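Local coordinates for protein glycosyltransferase (PDB 7MI0) that probably transfers sugar residues as a GT-B-fold glycosyltransferase, although its donor and acceptor are not established, at residues C186-P191 with D281-Y286; E308-K313 with E366-T371; I214-S219 with D290-A295; Y206-N211 with D241-M246. All blocks are in the same frame, centred on the assembly; numbering follows the deposited sequence.

Interaction 1 (C186-P191 with D281-Y286)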
loop_
_atom_site.group_PDB
_atom_site.type_symbol
_atom_site.label_atom_id
_atom_site.label_comp_id
_atom_site.label_asym_id
_atom_site.label_seq_id
_atom_site.Cartn_x
_atom_site.Cartn_y
_atom_site.Cartn_z
ATOM N N CYS A 186 -2.448 1.813 13.508
ATOM C CA CYS A 186 -3.499 2.521 14.229
ATOM C C CYS A 186 -2.975 3.284 15.431
ATOM O O CYS A 186 -3.730 4.058 16.038
ATOM C CB CYS A 186 -4.580 1.541 14.658
ATOM S SG CYS A 186 -5.547 1.008 13.262
ATOM N N ASP A 187 -1.708 3.085 15.791
ATOM C CA ASP A 187 -1.104 3.905 16.826
ATOM C C ASP A 187 -0.622 5.234 16.256
ATOM O O ASP A 187 -0.741 6.271 16.918
ATOM C CB ASP A 187 0.031 3.134 17.499
ATOM C CG ASP A 187 -0.478 2.126 18.523
ATOM O OD1 ASP A 187 -1.331 2.501 19.357
ATOM O OD2 ASP A 187 -0.036 0.956 18.495
ATOM N N TYR A 188 -0.101 5.232 15.028
ATOM C CA TYR A 188 0.290 6.486 14.389
ATOM C C TYR A 188 -0.930 7.222 13.842
ATOM O O TYR A 188 -1.164 8.388 14.172
ATOM C CB TYR A 188 1.310 6.227 13.275
ATOM C CG TYR A 188 1.706 7.479 12.511
ATOM C CD1 TYR A 188 2.746 8.285 12.954
ATOM C CD2 TYR A 188 1.034 7.853 11.350
ATOM C CE1 TYR A 188 3.107 9.431 12.264
ATOM C CE2 TYR A 188 1.383 8.998 10.659
ATOM C CZ TYR A 188 2.423 9.783 11.121
ATOM O OH TYR A 188 2.782 10.922 10.433
ATOM N N PHE A 189 -1.714 6.559 12.991
ATOM C CA PHE A 189 -2.971 7.122 12.496
ATOM C C PHE A 189 -4.026 6.954 13.584
ATOM O O PHE A 189 -4.824 6.013 13.591
ATOM C CB PHE A 189 -3.388 6.459 11.191
ATOM C CG PHE A 189 -2.475 6.763 10.042
ATOM C CD1 PHE A 189 -2.680 7.887 9.255
ATOM C CD2 PHE A 189 -1.406 5.932 9.751
ATOM C CE1 PHE A 189 -1.835 8.173 8.199
ATOM C CE2 PHE A 189 -0.558 6.215 8.694
ATOM C CZ PHE A 189 -0.776 7.337 7.920
ATOM N N ASP A 190 -4.018 7.890 14.526
ATOM C CA ASP A 190 -4.896 7.863 15.688
ATOM C C ASP A 190 -5.397 9.276 15.955
ATOM O O ASP A 190 -4.614 10.142 16.364
ATOM C CB ASP A 190 -4.158 7.302 16.906
ATOM C CG ASP A 190 -5.026 7.238 18.158
ATOM O OD1 ASP A 190 -6.265 7.384 18.060
ATOM O OD2 ASP A 190 -4.457 7.035 19.252
ATOM N N PRO A 191 -6.685 9.548 15.728
ATOM C CA PRO A 191 -7.195 10.916 15.924
ATOM C C PRO A 191 -7.008 11.442 17.334
ATOM O O PRO A 191 -7.027 12.664 17.526
ATOM C CB PRO A 191 -8.680 10.789 15.566
ATOM C CG PRO A 191 -8.749 9.594 14.674
ATOM C CD PRO A 191 -7.724 8.641 15.213
ATOM N N ASP A 281 4.076 15.100 7.275
ATOM C CA ASP A 281 3.205 14.546 8.305
ATOM C C ASP A 281 1.792 14.524 7.731
ATOM O O ASP A 281 1.067 15.520 7.775
ATOM C CB ASP A 281 3.284 15.355 9.593
ATOM C CG ASP A 281 3.259 14.479 10.825
ATOM O OD1 ASP A 281 3.230 13.240 10.664
ATOM O OD2 ASP A 281 3.273 15.023 11.950
ATOM N N ILE A 282 1.409 13.370 7.184
ATOM C CA ILE A 282 0.109 13.242 6.546
ATOM C C ILE A 282 -1.006 13.135 7.578
ATOM O O ILE A 282 -2.181 13.323 7.241
ATOM C CB ILE A 282 0.134 12.030 5.595
ATOM C CG1 ILE A 282 -1.075 12.023 4.652
ATOM C CG2 ILE A 282 0.225 10.740 6.390
ATOM C CD1 ILE A 282 -1.039 13.090 3.586
ATOM N N ILE A 283 -0.666 12.863 8.838
ATOM C CA ILE A 283 -1.693 12.672 9.859
ATOM C C ILE A 283 -2.451 13.973 10.112
ATOM O O ILE A 283 -3.686 13.990 10.163
ATOM C CB ILE A 283 -1.070 12.099 11.147
ATOM C CG1 ILE A 283 -2.120 12.009 12.254
ATOM C CG2 ILE A 283 0.135 12.919 11.593
ATOM C CD1 ILE A 283 -1.579 11.538 13.581
ATOM N N ASN A 284 -1.729 15.088 10.255
ATOM C CA ASN A 284 -2.395 16.373 10.444
ATOM C C ASN A 284 -3.198 16.784 9.220
ATOM O O ASN A 284 -4.166 17.539 9.348
ATOM C CB ASN A 284 -1.375 17.459 10.787
ATOM C CG ASN A 284 -0.694 17.214 12.119
ATOM O OD1 ASN A 284 0.514 16.984 12.180
ATOM N ND2 ASN A 284 -1.469 17.257 13.195
ATOM N N LEU A 285 -2.826 16.297 8.039
ATOM C CA LEU A 285 -3.597 16.608 6.844
ATOM C C LEU A 285 -4.899 15.824 6.804
ATOM O O LEU A 285 -5.919 16.333 6.327
ATOM C CB LEU A 285 -2.758 16.336 5.597
ATOM C CG LEU A 285 -2.252 17.624 4.952
ATOM C CD1 LEU A 285 -1.130 17.352 3.975
ATOM C CD2 LEU A 285 -3.402 18.325 4.263
ATOM N N TYR A 286 -4.887 14.582 7.289
ATOM C CA TYR A 286 -6.141 13.856 7.453
ATOM C C TYR A 286 -7.027 14.544 8.485
ATOM O O TYR A 286 -8.225 14.748 8.256
ATOM C CB TYR A 286 -5.871 12.410 7.865
ATOM C CG TYR A 286 -5.471 11.472 6.742
ATOM C CD1 TYR A 286 -6.406 11.026 5.815
ATOM C CD2 TYR A 286 -4.167 11.002 6.632
ATOM C CE1 TYR A 286 -6.047 10.154 4.801
ATOM C CE2 TYR A 286 -3.802 10.133 5.622
ATOM C CZ TYR A 286 -4.744 9.713 4.711
ATOM O OH TYR A 286 -4.383 8.847 3.708
#
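Tyr-188 and Phe-189, consecutive in the loop before helix 196-205, send their rings to different parts of the start of helix 282-287. The ring of Tyr-188 extends away from the backbone, CG anti to the backbone N (chi1 177°), and so reaches across Ile-283. Its CZ lies 3.9 Å from Ile-283 CG2 in an oblique crossing. At the far tip, Tyr-188 OH donates a hydrogen bond to Asp-281 OD1, modelled at 2.4 Å and met nearly along the C-O axis, with ring and carboxylate planes 49° apart. Asp-281 is poorly ordered and the resolution is 2.9 Å, so no strength is read from the short length. Phe-189 differs, with CG anti to its own carbonyl carbon, and one face of its ring is met by Tyr-188 CD2. The leading atom, Phe-189 CE1, sits 3.8 Å from Ile-282 CG2 and equally 3.8 Å from Tyr-286 CE2; the planes of the Phe-189 and Tyr-286 rings are 79° apart, an oblique approach. Ile-283, whose CB points toward the loop, is extended, putting CD1 against Tyr-188 O. Tyr-286 OH is hydrogen-bonded to Glu-308, and Arg-369 to the carbonyl of Phe-189. Chemically, this is apolar packing, most deeply buried at Phe-189, Ile-283 and Tyr-286, beside one phenol-carboxylate hydrogen bond at the more exposed end, which would probably help stabilise a charged Asp-281.

Interaction 2 (E308-K313 with E366-T371)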
loop_
_atom_site.group_PDB
_atom_site.type_symbol
_atom_site.label_atom_id
_atom_site.label_comp_id
_atom_site.label_asym_id
_atom_site.label_seq_id
_atom_site.Cartn_x
_atom_site.Cartn_y
_atom_site.Cartn_z
ATOM N N GLU A 308 -6.023 4.303 5.459
ATOM C CA GLU A 308 -5.515 5.393 6.286
ATOM C C GLU A 308 -6.617 6.386 6.623
ATOM O O GLU A 308 -6.704 6.867 7.759
ATOM C CB GLU A 308 -4.360 6.105 5.584
ATOM C CG GLU A 308 -3.024 5.415 5.734
ATOM C CD GLU A 308 -1.922 6.103 4.952
ATOM O OE1 GLU A 308 -2.212 7.098 4.253
ATOM O OE2 GLU A 308 -0.763 5.641 5.037
ATOM N N GLY A 309 -7.471 6.704 5.648
ATOM C CA GLY A 309 -8.572 7.613 5.918
ATOM C C GLY A 309 -9.604 7.021 6.860
ATOM O O GLY A 309 -10.144 7.717 7.723
ATOM N N GLN A 310 -9.902 5.731 6.701
ATOM C CA GLN A 310 -10.822 5.075 7.621
ATOM C C GLN A 310 -10.269 5.071 9.039
ATOM O O GLN A 310 -11.019 5.243 10.007
ATOM C CB GLN A 310 -11.102 3.651 7.151
ATOM C CG GLN A 310 -12.065 3.552 6.000
ATOM C CD GLN A 310 -12.244 2.123 5.537
ATOM O OE1 GLN A 310 -11.275 1.445 5.187
ATOM N NE2 GLN A 310 -13.488 1.653 5.537
ATOM N N ALA A 311 -8.955 4.877 9.185
ATOM C CA ALA A 311 -8.351 4.917 10.511
ATOM C C ALA A 311 -8.536 6.279 11.173
ATOM O O ALA A 311 -8.634 6.365 12.404
ATOM C CB ALA A 311 -6.865 4.569 10.421
ATOM N N MET A 312 -8.599 7.345 10.381
ATOM C CA MET A 312 -8.693 8.694 10.911
ATOM C C MET A 312 -10.132 9.159 11.101
ATOM O O MET A 312 -10.355 10.354 11.328
ATOM C CB MET A 312 -7.937 9.663 9.999
ATOM C CG MET A 312 -6.435 9.435 9.969
ATOM S SD MET A 312 -5.640 9.530 11.589
ATOM C CE MET A 312 -5.963 11.235 12.032
ATOM N N LYS A 313 -11.104 8.244 11.016
ATOM C CA LYS A 313 -12.522 8.542 11.275
ATOM C C LYS A 313 -13.075 9.562 10.276
ATOM O O LYS A 313 -13.777 10.506 10.643
ATOM C CB LYS A 313 -12.744 9.023 12.719
ATOM C CG LYS A 313 -12.519 7.973 13.802
ATOM C CD LYS A 313 -12.726 8.554 15.202
ATOM C CE LYS A 313 -12.857 7.458 16.260
ATOM N NZ LYS A 313 -13.086 7.990 17.634
ATOM N N GLU A 366 -17.148 6.603 12.986
ATOM C CA GLU A 366 -16.787 5.676 14.055
ATOM C C GLU A 366 -16.623 4.262 13.514
ATOM O O GLU A 366 -15.635 3.580 13.811
ATOM C CB GLU A 366 -17.842 5.704 15.159
ATOM C CG GLU A 366 -17.936 7.017 15.922
ATOM C CD GLU A 366 -16.658 7.363 16.659
ATOM O OE1 GLU A 366 -15.951 6.429 17.100
ATOM O OE2 GLU A 366 -16.363 8.571 16.792
ATOM N N ALA A 367 -17.583 3.808 12.702
ATOM C CA ALA A 367 -17.516 2.460 12.148
ATOM C C ALA A 367 -16.275 2.266 11.293
ATOM O O ALA A 367 -15.757 1.148 11.199
ATOM C CB ALA A 367 -18.772 2.166 11.329
ATOM N N ALA A 368 -15.784 3.340 10.670
ATOM C CA ALA A 368 -14.644 3.223 9.768
ATOM C C ALA A 368 -13.367 2.902 10.534
ATOM O O ALA A 368 -12.613 2.003 10.149
ATOM C CB ALA A 368 -14.483 4.508 8.953
ATOM N N ARG A 369 -13.100 3.626 11.622
ATOM C CA ARG A 369 -11.924 3.289 12.413
ATOM C C ARG A 369 -12.095 1.952 13.122
ATOM O O ARG A 369 -11.113 1.220 13.305
ATOM C CB ARG A 369 -11.613 4.386 13.425
ATOM C CG ARG A 369 -10.397 4.046 14.276
ATOM C CD ARG A 369 -9.944 5.179 15.161
ATOM N NE ARG A 369 -8.888 4.730 16.057
ATOM C CZ ARG A 369 -7.598 4.748 15.756
ATOM N NH1 ARG A 369 -7.168 5.229 14.601
ATOM N NH2 ARG A 369 -6.720 4.273 16.634
ATOM N N HIS A 370 -13.325 1.609 13.516
ATOM C CA HIS A 370 -13.554 0.313 14.141
ATOM C C HIS A 370 -13.163 -0.824 13.209
ATOM O O HIS A 370 -12.497 -1.780 13.627
ATOM C CB HIS A 370 -15.013 0.180 14.566
ATOM C CG HIS A 370 -15.323 0.845 15.868
ATOM N ND1 HIS A 370 -16.439 1.634 16.056
ATOM C CD2 HIS A 370 -14.666 0.835 17.051
ATOM C CE1 HIS A 370 -16.455 2.082 17.298
ATOM N NE2 HIS A 370 -15.389 1.613 17.923
ATOM N N THR A 371 -13.548 -0.739 11.936
ATOM C CA THR A 371 -13.251 -1.849 11.042
ATOM C C THR A 371 -11.760 -1.950 10.753
ATOM O O THR A 371 -11.255 -3.050 10.508
ATOM C CB THR A 371 -14.056 -1.732 9.746
ATOM O OG1 THR A 371 -14.012 -2.986 9.054
ATOM C CG2 THR A 371 -13.499 -0.640 8.839
#
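The last turn of helix 304-311 lies close against helix 359-375, with the CA atoms of Ala-311 and Arg-369 4.4 Å apart and those of Gln-310 and Ala-368 4.8 Å apart. Such an approach is consistent with the small side chain of Ala-368, whose CB points toward the other helix and lies 3.9 Å from Gln-310 CB. The aliphatic part of Gln-310 passes beside that methyl, and its amide continues on to Thr-371, NE2 standing 4.0 Å from Thr-371 CG2; the same nitrogen is hydrogen-bonded to the carbonyls of Thr-327 and Thr-333. Helix 304-311 is the connection between parallel strands 291-294 and 315-319, a beta-alpha-beta unit of the C-terminal Rossmann-like domain of the GT-B fold, and helix 359-375 packs at its C-terminal end. Arg-369 is the main polar link here. Extended from CG to NE, with CG anti to the backbone N (chi1 179°), it carries its guanidinium alongside the helix end, where NH1 donates to Ala-311 O over 2.9 Å at an N-H...O angle of 164°. The acceptor lies in the guanidinium plane, whereas the nitrogen sits above the plane of the carbonyl. NH1 also serves Phe-189 O, and NH2 bonds to Cys-186 O. A positive charge beside the carbonyl end of a helix would probably be favourable. Lys-313, with positive phi (63°) just past that end, runs extended and crosses Arg-369 obliquely, its CG 3.7 Å from Arg-369 CB. Its NZ meets the bent Glu-366 in a loose salt bridge, 3.3 Å from OE1, with weak hydrogen bonds to both carboxylate oxygens.

Interaction 3 (I214-S219 with D290-A295)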
loop_
_atom_site.group_PDB
_atom_site.type_symbol
_atom_site.label_atom_id
_atom_site.label_comp_id
_atom_site.label_asym_id
_atom_site.label_seq_id
_atom_site.Cartn_x
_atom_site.Cartn_y
_atom_site.Cartn_z
ATOM N N ILE A 214 -13.276 20.287 3.836
ATOM C CA ILE A 214 -11.954 20.069 3.259
ATOM C C ILE A 214 -11.927 18.693 2.610
ATOM O O ILE A 214 -12.217 17.685 3.263
ATOM C CB ILE A 214 -10.843 20.199 4.318
ATOM C CG1 ILE A 214 -10.937 21.543 5.053
ATOM C CG2 ILE A 214 -9.464 19.993 3.686
ATOM C CD1 ILE A 214 -10.898 22.739 4.152
ATOM N N ILE A 215 -11.571 18.650 1.330
ATOM C CA ILE A 215 -11.463 17.408 0.575
ATOM C C ILE A 215 -9.988 17.114 0.350
ATOM O O ILE A 215 -9.284 17.898 -0.296
ATOM C CB ILE A 215 -12.211 17.492 -0.762
ATOM C CG1 ILE A 215 -13.677 17.850 -0.537
ATOM C CG2 ILE A 215 -12.065 16.188 -1.521
ATOM C CD1 ILE A 215 -14.409 18.179 -1.818
ATOM N N LEU A 216 -9.516 15.994 0.876
ATOM C CA LEU A 216 -8.129 15.591 0.710
ATOM C C LEU A 216 -8.057 14.450 -0.295
ATOM O O LEU A 216 -8.698 13.411 -0.105
ATOM C CB LEU A 216 -7.512 15.163 2.038
ATOM C CG LEU A 216 -6.012 14.877 1.985
ATOM C CD1 LEU A 216 -5.238 16.156 1.685
ATOM C CD2 LEU A 216 -5.550 14.246 3.288
ATOM N N MET A 217 -7.291 14.650 -1.365
ATOM C CA MET A 217 -6.916 13.542 -2.235
ATOM C C MET A 217 -5.426 13.282 -2.080
ATOM O O MET A 217 -4.605 13.950 -2.729
ATOM C CB MET A 217 -7.259 13.826 -3.696
ATOM C CG MET A 217 -6.997 12.623 -4.574
ATOM S SD MET A 217 -7.225 12.981 -6.311
ATOM C CE MET A 217 -6.784 11.398 -7.024
ATOM N N PRO A 218 -5.024 12.354 -1.226
ATOM C CA PRO A 218 -3.604 11.992 -1.085
ATOM C C PRO A 218 -3.232 10.925 -2.112
ATOM O O PRO A 218 -3.264 9.723 -1.870
ATOM C CB PRO A 218 -3.524 11.471 0.352
ATOM C CG PRO A 218 -4.967 11.392 0.863
ATOM C CD PRO A 218 -5.870 11.583 -0.307
ATOM N N SER A 219 -2.900 11.383 -3.310
ATOM C CA SER A 219 -2.546 10.507 -4.414
ATOM C C SER A 219 -1.311 11.051 -5.106
ATOM O O SER A 219 -1.198 12.261 -5.333
ATOM C CB SER A 219 -3.683 10.381 -5.437
ATOM O OG SER A 219 -4.693 9.496 -4.993
ATOM N N ASP A 290 -12.350 16.433 5.955
ATOM C CA ASP A 290 -13.610 15.763 6.238
ATOM C C ASP A 290 -13.923 14.636 5.267
ATOM O O ASP A 290 -14.596 13.678 5.654
ATOM C CB ASP A 290 -14.764 16.777 6.214
ATOM C CG ASP A 290 -14.470 18.021 7.040
ATOM O OD1 ASP A 290 -14.154 17.884 8.243
ATOM O OD2 ASP A 290 -14.547 19.137 6.481
ATOM N N ILE A 291 -13.447 14.717 4.024
ATOM C CA ILE A 291 -13.705 13.709 3.000
ATOM C C ILE A 291 -12.391 13.353 2.315
ATOM O O ILE A 291 -11.657 14.247 1.880
ATOM C CB ILE A 291 -14.732 14.206 1.967
ATOM C CG1 ILE A 291 -16.065 14.524 2.642
ATOM C CG2 ILE A 291 -14.916 13.180 0.857
ATOM C CD1 ILE A 291 -16.967 15.394 1.800
ATOM N N ILE A 292 -12.104 12.054 2.205
ATOM C CA ILE A 292 -10.897 11.549 1.551
ATOM C C ILE A 292 -11.290 10.891 0.236
ATOM O O ILE A 292 -12.318 10.208 0.160
ATOM C CB ILE A 292 -10.137 10.551 2.445
ATOM C CG1 ILE A 292 -9.974 11.108 3.856
ATOM C CG2 ILE A 292 -8.772 10.258 1.857
ATOM C CD1 ILE A 292 -9.154 12.367 3.915
ATOM N N ILE A 293 -10.463 11.076 -0.794
ATOM C CA ILE A 293 -10.802 10.654 -2.151
ATOM C C ILE A 293 -9.716 9.733 -2.692
ATOM O O ILE A 293 -8.536 10.102 -2.717
ATOM C CB ILE A 293 -10.988 11.849 -3.101
ATOM C CG1 ILE A 293 -12.094 12.782 -2.597
ATOM C CG2 ILE A 293 -11.291 11.357 -4.510
ATOM C CD1 ILE A 293 -13.483 12.186 -2.643
ATOM N N SER A 294 -10.118 8.542 -3.129
ATOM C CA SER A 294 -9.347 7.729 -4.059
ATOM C C SER A 294 -10.163 7.612 -5.334
ATOM O O SER A 294 -11.279 7.082 -5.313
ATOM C CB SER A 294 -9.041 6.342 -3.501
ATOM O OG SER A 294 -8.734 5.449 -4.563
ATOM N N ALA A 295 -9.615 8.111 -6.434
ATOM C CA ALA A 295 -10.353 8.209 -7.685
ATOM C C ALA A 295 -9.656 7.456 -8.811
ATOM O O ALA A 295 -9.827 7.793 -9.983
ATOM C CB ALA A 295 -10.559 9.671 -8.068
#
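Ile-292 holds CG1 beside its backbone N (chi1 -48°) and Leu-216 holds CG anti to its own (chi1 -173°), so the two side chains run alongside each other in one direction, with Ile-292 CD1 3.7 Å from Leu-216 CB. Ile-292 CG2, anti to the backbone N, instead meets Pro-218 CD. On the face that carries Ile-215 and Ile-291, the side chain of Ile-215 crosses that of Ile-293 obliquely, CG2 3.6 Å from Ile-293 CG1, and Ile-215 and Ile-291 pack against helix 342-355. The backbones run parallel, with bridges pairing Ile-215 with Ile-291 and Leu-216 with Ile-292. Leu-216 is held through both its N-H and its C=O: N donates to Ile-291 O over 2.9 Å, nearly along the C=O axis, and O accepts Ile-293 N at 3.0 Å. Ile-214 O takes Asp-290 N at 3.0 Å and, more weakly, Ile-291 N. The carboxylate of Asp-290 turns back so that OD2 receives Ile-214 N at 3.2 Å, from above its plane. Strands 214-218 and 291-294, first and fourth in chain order, are neighbours in the sheet 3-2-1-4-5-6, the pair where the connections reverse, as in a Rossmann-like GT-B domain.

Interaction 4 (Y206-N211 with D241-M246)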
loop_
_atom_site.group_PDB
_atom_site.type_symbol
_atom_site.label_atom_id
_atom_site.label_comp_id
_atom_site.label_asym_id
_atom_site.label_seq_id
_atom_site.Cartn_x
_atom_site.Cartn_y
_atom_site.Cartn_z
ATOM N N TYR A 206 -1.179 25.163 4.587
ATOM C CA TYR A 206 -1.855 24.765 3.359
ATOM C C TYR A 206 -2.962 25.730 2.957
ATOM O O TYR A 206 -3.836 25.361 2.166
ATOM C CB TYR A 206 -2.405 23.344 3.493
ATOM C CG TYR A 206 -1.328 22.283 3.453
ATOM C CD1 TYR A 206 -0.605 21.956 4.593
ATOM C CD2 TYR A 206 -1.025 21.618 2.271
ATOM C CE1 TYR A 206 0.387 20.991 4.558
ATOM C CE2 TYR A 206 -0.037 20.652 2.227
ATOM C CZ TYR A 206 0.667 20.341 3.374
ATOM O OH TYR A 206 1.653 19.377 3.337
ATOM N N ASP A 207 -2.942 26.955 3.487
ATOM C CA ASP A 207 -3.865 28.014 3.075
ATOM C C ASP A 207 -5.318 27.551 3.160
ATOM O O ASP A 207 -6.122 27.783 2.256
ATOM C CB ASP A 207 -3.532 28.506 1.665
ATOM C CG ASP A 207 -2.074 28.908 1.514
ATOM O OD1 ASP A 207 -1.572 29.665 2.373
ATOM O OD2 ASP A 207 -1.428 28.459 0.541
ATOM N N VAL A 208 -5.655 26.888 4.261
ATOM C CA VAL A 208 -6.964 26.259 4.421
ATOM C C VAL A 208 -7.977 27.278 4.930
ATOM O O VAL A 208 -7.756 27.903 5.978
ATOM C CB VAL A 208 -6.880 25.046 5.360
ATOM C CG1 VAL A 208 -8.266 24.630 5.823
ATOM C CG2 VAL A 208 -6.172 23.885 4.660
ATOM N N PRO A 209 -9.086 27.487 4.219
ATOM C CA PRO A 209 -10.135 28.382 4.720
ATOM C C PRO A 209 -10.840 27.801 5.937
ATOM O O PRO A 209 -10.757 26.607 6.235
ATOM C CB PRO A 209 -11.097 28.504 3.530
ATOM C CG PRO A 209 -10.292 28.101 2.339
ATOM C CD PRO A 209 -9.345 27.056 2.836
ATOM N N SER A 210 -11.574 28.676 6.630
ATOM C CA SER A 210 -12.104 28.337 7.951
ATOM C C SER A 210 -13.364 27.477 7.875
ATOM O O SER A 210 -13.343 26.293 8.229
ATOM C CB SER A 210 -12.366 29.618 8.750
ATOM O OG SER A 210 -13.267 30.474 8.071
ATOM N N ASN A 211 -14.473 28.058 7.429
ATOM C CA ASN A 211 -15.790 27.438 7.603
ATOM C C ASN A 211 -16.254 26.710 6.347
ATOM O O ASN A 211 -17.359 26.932 5.857
ATOM C CB ASN A 211 -16.806 28.489 8.033
ATOM N N ASP A 241 -19.497 25.541 -1.408
ATOM C CA ASP A 241 -18.244 26.041 -0.865
ATOM C C ASP A 241 -17.455 24.866 -0.300
ATOM O O ASP A 241 -17.996 24.055 0.459
ATOM C CB ASP A 241 -18.498 27.098 0.213
ATOM N N PHE A 242 -16.189 24.762 -0.690
ATOM C CA PHE A 242 -15.322 23.679 -0.240
ATOM C C PHE A 242 -13.878 24.072 -0.524
ATOM O O PHE A 242 -13.601 25.137 -1.085
ATOM C CB PHE A 242 -15.684 22.355 -0.922
ATOM C CG PHE A 242 -15.593 22.399 -2.423
ATOM C CD1 PHE A 242 -14.395 22.135 -3.070
ATOM C CD2 PHE A 242 -16.707 22.705 -3.190
ATOM C CE1 PHE A 242 -14.310 22.178 -4.451
ATOM C CE2 PHE A 242 -16.627 22.748 -4.572
ATOM C CZ PHE A 242 -15.429 22.482 -5.203
ATOM N N TYR A 243 -12.955 23.194 -0.139
ATOM C CA TYR A 243 -11.537 23.405 -0.408
ATOM C C TYR A 243 -10.868 22.048 -0.552
ATOM O O TYR A 243 -10.845 21.263 0.400
ATOM C CB TYR A 243 -10.877 24.225 0.702
ATOM C CG TYR A 243 -9.449 24.609 0.403
ATOM C CD1 TYR A 243 -9.143 25.425 -0.681
ATOM C CD2 TYR A 243 -8.405 24.164 1.204
ATOM C CE1 TYR A 243 -7.836 25.782 -0.962
ATOM C CE2 TYR A 243 -7.094 24.521 0.934
ATOM C CZ TYR A 243 -6.816 25.329 -0.151
ATOM O OH TYR A 243 -5.514 25.685 -0.426
ATOM N N CYS A 244 -10.324 21.774 -1.733
ATOM C CA CYS A 244 -9.754 20.472 -2.049
ATOM C C CYS A 244 -8.236 20.546 -2.082
ATOM O O CYS A 244 -7.665 21.400 -2.768
ATOM C CB CYS A 244 -10.271 19.955 -3.388
ATOM S SG CYS A 244 -9.586 18.350 -3.789
ATOM N N LEU A 245 -7.591 19.635 -1.358
ATOM C CA LEU A 245 -6.139 19.536 -1.301
ATOM C C LEU A 245 -5.675 18.277 -2.020
ATOM O O LEU A 245 -6.107 17.167 -1.683
ATOM C CB LEU A 245 -5.649 19.511 0.147
ATOM C CG LEU A 245 -5.768 20.797 0.958
ATOM C CD1 LEU A 245 -5.640 20.479 2.432
ATOM C CD2 LEU A 245 -4.698 21.784 0.533
ATOM N N MET A 246 -4.792 18.451 -3.001
ATOM C CA MET A 246 -4.153 17.345 -3.708
ATOM C C MET A 246 -2.701 17.274 -3.255
ATOM O O MET A 246 -1.879 18.100 -3.666
ATOM C CB MET A 246 -4.246 17.535 -5.218
ATOM C CG MET A 246 -5.628 17.316 -5.780
ATOM S SD MET A 246 -5.799 17.991 -7.441
ATOM C CE MET A 246 -7.352 17.245 -7.925
#
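Tyr-206, the first residue to leave helix 196-205, directs its CB toward strand 243-247 and rests it 4.1 Å from Leu-245 CD2; its ring also makes an edge-to-face pair with Phe-276. The carbonyl of Tyr-206 lies at the edge of the Tyr-243 ring, its O 3.1 Å from Tyr-243 OH. That hydroxyl also has a weak hydrogen bond with Gln-274 OE1. Asp-207, with positive phi (53°), turns the chain and brings its own carbonyl alongside the same ring. Val-208 then wedges CG2 between two side chains of the strand, 3.9 Å from Tyr-243 CE2 and 4.1 Å from Leu-245 CD1. Pro-209 closes the cover: its CD hangs over one face of the Tyr-243 ring, 3.6 Å from the centroid and 22° off the normal, a CH-pi contact. With CG anti to the backbone N (chi1 -173°), the Tyr-243 ring presents that face to the proline. Tyr-243 and Leu-245 alternate with Cys-244 and Met-246, which face helix 227-235; the loop leaving helix 196-205 covers one face of the strand and helix 227-235 the other, consistent with the alpha/beta/alpha layering of a Rossmann-like GT-B domain.

All four contacts belong to the C-terminal half of the GT-B fold, interaction 1 tying the connection from the N-terminal sheet to it. Interactions 3 and 4 have centres about 12 Å apart and share the six-stranded parallel sheet, where strands 214-218 and 243-247 are neighbours. Interactions 1 and 2 lie about 11 Å apart and meet through Phe-189 with Arg-369 and Tyr-286 with Glu-308. Along the chain, interaction 3 alternates with both 1 and 4, 4 falls entirely between the segments of 1, and all close before 2 opens. Tyr-286 and Gly-309 both pack on Ile-292, so interactions 1 and 2, each centred about 14 Å from interaction 3, join connection and helices to the sheet.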